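Local coordinates for Ice-binding protein 1 (Shewanella frigidimarina, PDB 6BG8) that adsorbs its bacterium onto ice as an adhesin, inhibits ice-crystal growth and lowers the freezing point, this chain being its C-terminal ice-binding domain, at residues 6-9 and 10-13; 70-74 and 75-79; 113-116 and 117-121. All coordinates share one frame; numbering follows the deposited sequence. Where two conformers were deposited one is given.

Contact 1 of 3, residues 6-9 and 10-13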
loop_
_atom_site.group_PDB
_atom_site.type_symbol
_atom_site.label_atom_id
_atom_site.label_comp_id
_atom_site.label_asym_id
_atom_site.label_seq_id
_atom_site.Cartn_x
_atom_site.Cartn_y
_atom_site.Cartn_z
ATOM N N PRO A 6 -6.565 7.083 8.776
ATOM C CA PRO A 6 -5.307 7.245 9.506
ATOM C C PRO A 6 -4.514 8.436 8.999
ATOM O O PRO A 6 -4.682 8.906 7.873
ATOM C CB PRO A 6 -4.558 5.936 9.219
ATOM C CG PRO A 6 -5.095 5.500 7.871
ATOM C CD PRO A 6 -6.569 5.853 7.957
ATOM N N GLU A 7 -3.655 8.939 9.877
ATOM C CA GLU A 7 -2.647 9.919 9.506
ATOM C C GLU A 7 -1.420 9.173 8.998
ATOM O O GLU A 7 -0.860 8.335 9.712
ATOM C CB GLU A 7 -2.293 10.800 10.704
ATOM C CG GLU A 7 -1.118 11.729 10.480
ATOM C CD GLU A 7 -1.383 12.745 9.394
ATOM O OE1 GLU A 7 -2.495 13.324 9.381
ATOM O OE2 GLU A 7 -0.485 12.955 8.551
ATOM N N LEU A 8 -1.005 9.469 7.766
ATOM C CA LEU A 8 0.172 8.810 7.208
ATOM C C LEU A 8 1.463 9.571 7.465
ATOM O O LEU A 8 2.540 8.975 7.384
ATOM C CB LEU A 8 0.013 8.593 5.692
ATOM C CG LEU A 8 -0.520 7.210 5.300
ATOM C CD1 LEU A 8 -1.817 6.905 6.033
ATOM C CD2 LEU A 8 -0.704 7.091 3.777
ATOM N N GLY A 9 1.390 10.858 7.772
ATOM C CA GLY A 9 2.609 11.587 8.057
ATOM C C GLY A 9 3.538 11.544 6.864
ATOM O O GLY A 9 3.122 11.736 5.713
ATOM N N GLU A 10 4.808 11.243 7.136
ATOM C CA GLU A 10 5.818 11.275 6.086
ATOM C C GLU A 10 5.596 10.191 5.040
ATOM O O GLU A 10 6.029 10.347 3.892
ATOM C CB GLU A 10 7.210 11.125 6.697
ATOM C CG GLU A 10 8.342 11.392 5.708
ATOM C CD GLU A 10 8.376 12.841 5.278
ATOM O OE1 GLU A 10 8.152 13.722 6.131
ATOM O OE2 GLU A 10 8.620 13.104 4.088
ATOM N N VAL A 11 4.949 9.079 5.405
ATOM C CA VAL A 11 4.889 7.970 4.453
ATOM C C VAL A 11 3.809 8.155 3.400
ATOM O O VAL A 11 3.699 7.314 2.498
ATOM C CB VAL A 11 4.729 6.607 5.163
ATOM C CG1 VAL A 11 5.750 6.478 6.304
ATOM C CG2 VAL A 11 3.304 6.378 5.646
ATOM N N ALA A 12 3.023 9.238 3.467
ATOM C CA ALA A 12 2.114 9.569 2.369
ATOM C C ALA A 12 2.853 9.725 1.044
ATOM O O ALA A 12 2.264 9.521 -0.022
ATOM C CB ALA A 12 1.349 10.852 2.685
ATOM N N ARG A 13 4.142 10.074 1.089
ATOM C CA ARG A 13 4.912 10.285 -0.132
ATOM C C ARG A 13 5.217 8.992 -0.873
ATOM O O ARG A 13 5.601 9.042 -2.046
ATOM C CB ARG A 13 6.240 10.970 0.195
ATOM C CG ARG A 13 7.164 10.088 1.016
ATOM C CD ARG A 13 8.342 10.877 1.551
ATOM N NE ARG A 13 9.140 11.362 0.434
ATOM C CZ ARG A 13 9.771 12.528 0.396
ATOM N NH1 ARG A 13 9.725 13.352 1.434
ATOM N NH2 ARG A 13 10.451 12.866 -0.693
#
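A short 3-10 turn leads into the first strand, 14-18, of the beta-solenoid that forms the body of this ice-binding domain, and Leu8, Gly9, Val11 and Ala12 meet round it. The turn shows how a 3-10 segment is built, by backbone bonds that each span three residues. Val11 N donates to Leu8 O at 3.1 Å. The next bond, Ala12 N to Gly9 O, is straighter but weak at 3.4 Å. Gly9, within the first bonded turn, has a positive phi of 60°, a conformation that favours glycine.

Side-chain packing comes on top of these bonds. Leu8 and Val11 cross at about a right angle, with Leu8 CG 3.9 Å from Val11 CG2. That methyl occupies the position between backbone N and carbonyl carbon (chi1 -48° for CG1), which also brings Val11 CG2 to 3.2 Å from Leu8 O. Beside it, Leu8 CB rests 4.0 Å from Ala12 CB. Beyond the turn, Leu8 touches Arg219 and Val11 touches Phe221 of strand 219-222.

Toward helix 84-103, Asp94 accepts a hydrogen bond from Glu10 N, and the Glu10 and Arg13 side chains touch Phe87. The Glu10 carboxylate divides its oxygens: OE1 pairs with the hydroxyl of Tyr81, and OE2 goes to Arg13, whose NE makes a salt bridge with Asp34. Two partners should hold the carboxylate against rotation. In the Glu10-Arg13 salt bridge, Arg13 NH1 meets Glu10 OE2 at 2.9 Å, nearly along the C-O axis, with the oxygen lying in the guanidinium plane.

Contact 2 of 3, residues 70-74 and 75-79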
loop_
_atom_site.group_PDB
_atom_site.type_symbol
_atom_site.label_atom_id
_atom_site.label_comp_id
_atom_site.label_asym_id
_atom_site.label_seq_id
_atom_site.Cartn_x
_atom_site.Cartn_y
_atom_site.Cartn_z
ATOM N N ASP A 70 22.139 5.597 1.755
ATOM C CA ASP A 70 22.337 6.552 0.664
ATOM C C ASP A 70 23.190 7.721 1.132
ATOM O O ASP A 70 22.789 8.475 2.027
ATOM C CB ASP A 70 20.989 7.068 0.146
ATOM C CG ASP A 70 20.251 6.051 -0.712
ATOM O OD1 ASP A 70 20.848 5.026 -1.082
ATOM O OD2 ASP A 70 19.058 6.280 -1.015
ATOM N N SER A 71 24.371 7.872 0.535
ATOM C CA SER A 71 25.272 8.946 0.921
ATOM C C SER A 71 24.999 10.201 0.100
ATOM O O SER A 71 24.496 10.137 -1.027
ATOM C CB SER A 71 26.731 8.515 0.746
ATOM O OG SER A 71 27.031 8.235 -0.612
ATOM N N THR A 72 25.339 11.347 0.685
ATOM C CA THR A 72 25.334 12.635 0.001
ATOM C C THR A 72 26.761 13.164 -0.024
ATOM O O THR A 72 27.334 13.424 1.047
ATOM C CB THR A 72 24.411 13.639 0.698
ATOM O OG1 THR A 72 23.055 13.178 0.647
ATOM C CG2 THR A 72 24.497 15.010 0.028
ATOM N N PRO A 73 27.399 13.316 -1.193
ATOM C CA PRO A 73 26.881 12.936 -2.517
ATOM C C PRO A 73 26.802 11.422 -2.675
ATOM O O PRO A 73 27.446 10.700 -1.905
ATOM C CB PRO A 73 27.911 13.541 -3.486
ATOM C CG PRO A 73 29.148 13.728 -2.673
ATOM C CD PRO A 73 28.696 14.004 -1.276
ATOM N N PRO A 74 26.054 10.939 -3.677
ATOM C CA PRO A 74 25.323 11.703 -4.687
ATOM C C PRO A 74 23.819 11.802 -4.451
ATOM O O PRO A 74 23.140 12.502 -5.198
ATOM C CB PRO A 74 25.588 10.894 -5.953
ATOM C CG PRO A 74 25.550 9.482 -5.450
ATOM C CD PRO A 74 26.083 9.506 -4.022
ATOM N N TYR A 75 23.306 11.105 -3.440
ATOM C CA TYR A 75 21.872 11.105 -3.181
ATOM C C TYR A 75 21.442 12.413 -2.501
ATOM O O TYR A 75 22.265 13.189 -2.006
ATOM C CB TYR A 75 21.497 9.878 -2.341
ATOM C CG TYR A 75 21.726 8.581 -3.093
ATOM C CD1 TYR A 75 22.946 7.913 -3.025
ATOM C CD2 TYR A 75 20.733 8.044 -3.901
ATOM C CE1 TYR A 75 23.158 6.738 -3.737
ATOM C CE2 TYR A 75 20.945 6.869 -4.614
ATOM C CZ TYR A 75 22.156 6.224 -4.521
ATOM O OH TYR A 75 22.372 5.060 -5.225
ATOM N N VAL A 76 20.129 12.659 -2.503
ATOM C CA VAL A 76 19.552 13.916 -2.034
ATOM C C VAL A 76 18.620 13.628 -0.865
ATOM O O VAL A 76 17.608 12.932 -1.026
ATOM C CB VAL A 76 18.792 14.649 -3.151
ATOM C CG1 VAL A 76 18.140 15.914 -2.607
ATOM C CG2 VAL A 76 19.733 14.971 -4.309
ATOM N N VAL A 77 18.925 14.215 0.282
ATOM C CA VAL A 77 18.089 14.038 1.479
ATOM C C VAL A 77 16.785 14.809 1.303
ATOM O O VAL A 77 16.815 16.013 0.987
ATOM C CB VAL A 77 18.831 14.519 2.721
ATOM C CG1 VAL A 77 17.925 14.403 3.950
ATOM C CG2 VAL A 77 20.129 13.735 2.903
ATOM N N PRO A 78 15.632 14.180 1.503
ATOM C CA PRO A 78 14.369 14.926 1.404
ATOM C C PRO A 78 14.290 16.063 2.416
ATOM O O PRO A 78 14.685 15.933 3.575
ATOM C CB PRO A 78 13.302 13.860 1.675
ATOM C CG PRO A 78 13.976 12.552 1.289
ATOM C CD PRO A 78 15.418 12.733 1.684
ATOM N N VAL A 79 13.762 17.181 1.949
ATOM C CA VAL A 79 13.465 18.331 2.806
ATOM C C VAL A 79 12.373 17.938 3.797
ATOM O O VAL A 79 11.469 17.165 3.433
ATOM C CB VAL A 79 13.038 19.509 1.924
ATOM C CG1 VAL A 79 12.175 20.460 2.651
ATOM C CG2 VAL A 79 14.257 20.208 1.358
#
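Asp70 and Tyr75 stack within a surface loop between strand 65-66 and helix 84-103, where the chain turns through two consecutive cis-prolines, Pro73 and Pro74. Hydrogen bonds close the turn. Tyr75 N, the first amide N-H after the prolines, donates to Ser71 O at 2.9 Å, making an alpha-turn. Thr72 chi1 of -63° sets OG1 beside its own backbone N and opposite the carbonyl carbon; from there Thr72 OG1 gives its proton to Tyr75 O at 2.8 Å, approaching from above the carbonyl plane. Within the turn, Ser71 OG bonds to Pro73 O at 2.8 Å.

The second kind of interaction is stacking. The Asp70 carboxylate lies over one face of the Tyr75 ring with the two planes only 5° apart, and Asp70 OD1 sits 3.8 Å above the ring centre. Asp70 CB adds a CH-pi contact, 4.1 Å from the Tyr75 centroid. Apolar packing completes the set: Pro74 lies alongside the ring, its CD 3.7 Å from Tyr75 CD1.

Placing a carboxylate over an electron-rich face would probably be unfavourable by itself. Here OD1 makes a salt bridge with Arg42, a residue the Tyr75 side chain also touches, and OD2 accepts from Ala67 N, so the negative charge is probably well compensated.

Contact 3 of 3, residues 113-116 and 117-121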
loop_
_atom_site.group_PDB
_atom_site.type_symbol
_atom_site.label_atom_id
_atom_site.label_comp_id
_atom_site.label_asym_id
_atom_site.label_seq_id
_atom_site.Cartn_x
_atom_site.Cartn_y
_atom_site.Cartn_z
ATOM N N GLN A 113 -17.979 -3.083 11.580
ATOM C CA GLN A 113 -18.815 -4.065 10.906
ATOM C C GLN A 113 -18.014 -5.335 10.648
ATOM O O GLN A 113 -16.779 -5.346 10.708
ATOM C CB GLN A 113 -19.347 -3.523 9.575
ATOM C CG GLN A 113 -20.055 -2.194 9.678
ATOM C CD GLN A 113 -20.551 -1.702 8.335
ATOM O OE1 GLN A 113 -20.215 -0.595 7.908
ATOM N NE2 GLN A 113 -21.352 -2.526 7.655
ATOM N N VAL A 114 -18.732 -6.413 10.353
ATOM C CA VAL A 114 -18.088 -7.682 10.037
ATOM C C VAL A 114 -17.553 -7.632 8.614
ATOM O O VAL A 114 -18.282 -7.286 7.672
ATOM C CB VAL A 114 -19.065 -8.857 10.207
ATOM C CG1 VAL A 114 -18.436 -10.137 9.645
ATOM C CG2 VAL A 114 -19.469 -9.031 11.667
ATOM N N CYS A 115 -16.279 -7.990 8.455
ATOM C CA CYS A 115 -15.695 -8.188 7.132
ATOM C C CYS A 115 -15.975 -9.613 6.680
ATOM O O CYS A 115 -15.535 -10.560 7.348
ATOM C CB CYS A 115 -14.190 -7.944 7.154
ATOM S SG CYS A 115 -13.416 -8.032 5.492
ATOM N N PRO A 116 -16.686 -9.814 5.574
ATOM C CA PRO A 116 -16.869 -11.175 5.053
ATOM C C PRO A 116 -15.533 -11.796 4.683
ATOM O O PRO A 116 -14.600 -11.107 4.280
ATOM C CB PRO A 116 -17.736 -10.965 3.807
ATOM C CG PRO A 116 -18.427 -9.648 4.058
ATOM C CD PRO A 116 -17.398 -8.816 4.762
ATOM N N ILE A 117 -15.450 -13.122 4.802
ATOM C CA ILE A 117 -14.178 -13.765 4.465
ATOM C C ILE A 117 -13.998 -13.961 2.967
ATOM O O ILE A 117 -12.882 -14.275 2.525
ATOM C CB ILE A 117 -14.003 -15.102 5.211
ATOM C CG1 ILE A 117 -15.142 -16.073 4.892
ATOM C CG2 ILE A 117 -13.905 -14.832 6.713
ATOM C CD1 ILE A 117 -14.907 -17.492 5.403
ATOM N N GLU A 118 -15.056 -13.786 2.176
ATOM C CA GLU A 118 -14.953 -13.679 0.726
ATOM C C GLU A 118 -15.606 -12.371 0.300
ATOM O O GLU A 118 -16.767 -12.114 0.638
ATOM C CB GLU A 118 -15.621 -14.869 0.020
ATOM C CG GLU A 118 -15.765 -14.694 -1.506
ATOM C CD GLU A 118 -14.427 -14.533 -2.219
ATOM O OE1 GLU A 118 -13.505 -15.319 -1.928
ATOM O OE2 GLU A 118 -14.296 -13.635 -3.086
ATOM N N LEU A 119 -14.858 -11.541 -0.427
ATOM C CA LEU A 119 -15.325 -10.215 -0.818
ATOM C C LEU A 119 -15.793 -10.143 -2.268
ATOM O O LEU A 119 -16.319 -9.104 -2.687
ATOM C CB LEU A 119 -14.222 -9.173 -0.571
ATOM C CG LEU A 119 -13.871 -8.911 0.897
ATOM C CD1 LEU A 119 -12.641 -8.021 1.036
ATOM C CD2 LEU A 119 -15.051 -8.296 1.628
ATOM N N GLY A 120 -15.645 -11.219 -3.039
ATOM C CA GLY A 120 -16.116 -11.205 -4.412
ATOM C C GLY A 120 -17.631 -11.137 -4.510
ATOM O O GLY A 120 -18.362 -11.643 -3.657
ATOM N N ASN A 121 -18.097 -10.478 -5.575
ATOM C CA ASN A 121 -19.518 -10.326 -5.911
ATOM C C ASN A 121 -20.287 -9.530 -4.862
ATOM O O ASN A 121 -21.520 -9.607 -4.796
ATOM C CB ASN A 121 -20.193 -11.684 -6.143
ATOM C CG ASN A 121 -19.657 -12.397 -7.366
ATOM O OD1 ASN A 121 -19.336 -11.771 -8.382
ATOM N ND2 ASN A 121 -19.554 -13.718 -7.279
#
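Glu118 OE2 is gripped by three backbone amides, those of Gly120, Gln138 and Thr139, in the loop where Pro116 and Leu119 also pack together. The bond from Gly120 N is 2.8 Å long and bent, the N-H pointing at Glu118 OE2 with an angle of 145°. It meets the oxygen on the anti side, somewhat out of the carboxylate plane. The other carboxylate oxygen, OE1, bonds to Thr136 OG1, so both oxygens are engaged, which should hold the group against rotation. A bend at chi2 (61°) folds the Glu118 chain back toward the amide of Gly120, two residues on. Several N-H donors converging on one carboxylate would be expected to stabilise its negative charge.

This loop is a corner of the beta-solenoid, joining strand 112-114 to strand 122-125. The next coil runs alongside it: Cys115 pairs through its backbone with Lys130 of strand 127-131, while Ile117 and Leu119 pair with Thr136 of strand 135-137. Inside the corner the contact becomes apolar. Leu119 directs one branch at the proline, and the two side chains cross at about a right angle, with Leu119 CD2 3.9 Å from Pro116 CD. The same methyl lies 3.9 Å from Pro116 O and thus touches both ring and carbonyl. Cys115 approaches it too, SG standing 4.2 Å from Leu119 CD2. Cys115 and Leu119 are buried, and both touch Val135, so the next coil covers this small apolar group. Leu119 reaches Leu124 as well, and Pro116 packs on Leu122. Ile117, next after the proline, has its CB bond pointing away from 113-116.

The three contacts follow one another along the chain in turns and loops of one beta-solenoid domain, contact 3 starting on the end of strand 112-114. Contacts 1 and 2 are neighbours in space, with centres about 21 Å apart, and touch where Arg13 NH1 meets Pro78 CB at 3.6 Å; residues of both also pack on helix 84-103, which flanks the coils. Contact 3 stands apart, its centre about 27 Å from that of contact 1 and about 44 Å from that of contact 2, which lies on the opposite side of the chain's centre. There it borders strand 135-137, at the edge of a seven-strand parallel sheet. All three lie away from the probable ice-binding motif Thr212-Gly213-Ala214-Asn215.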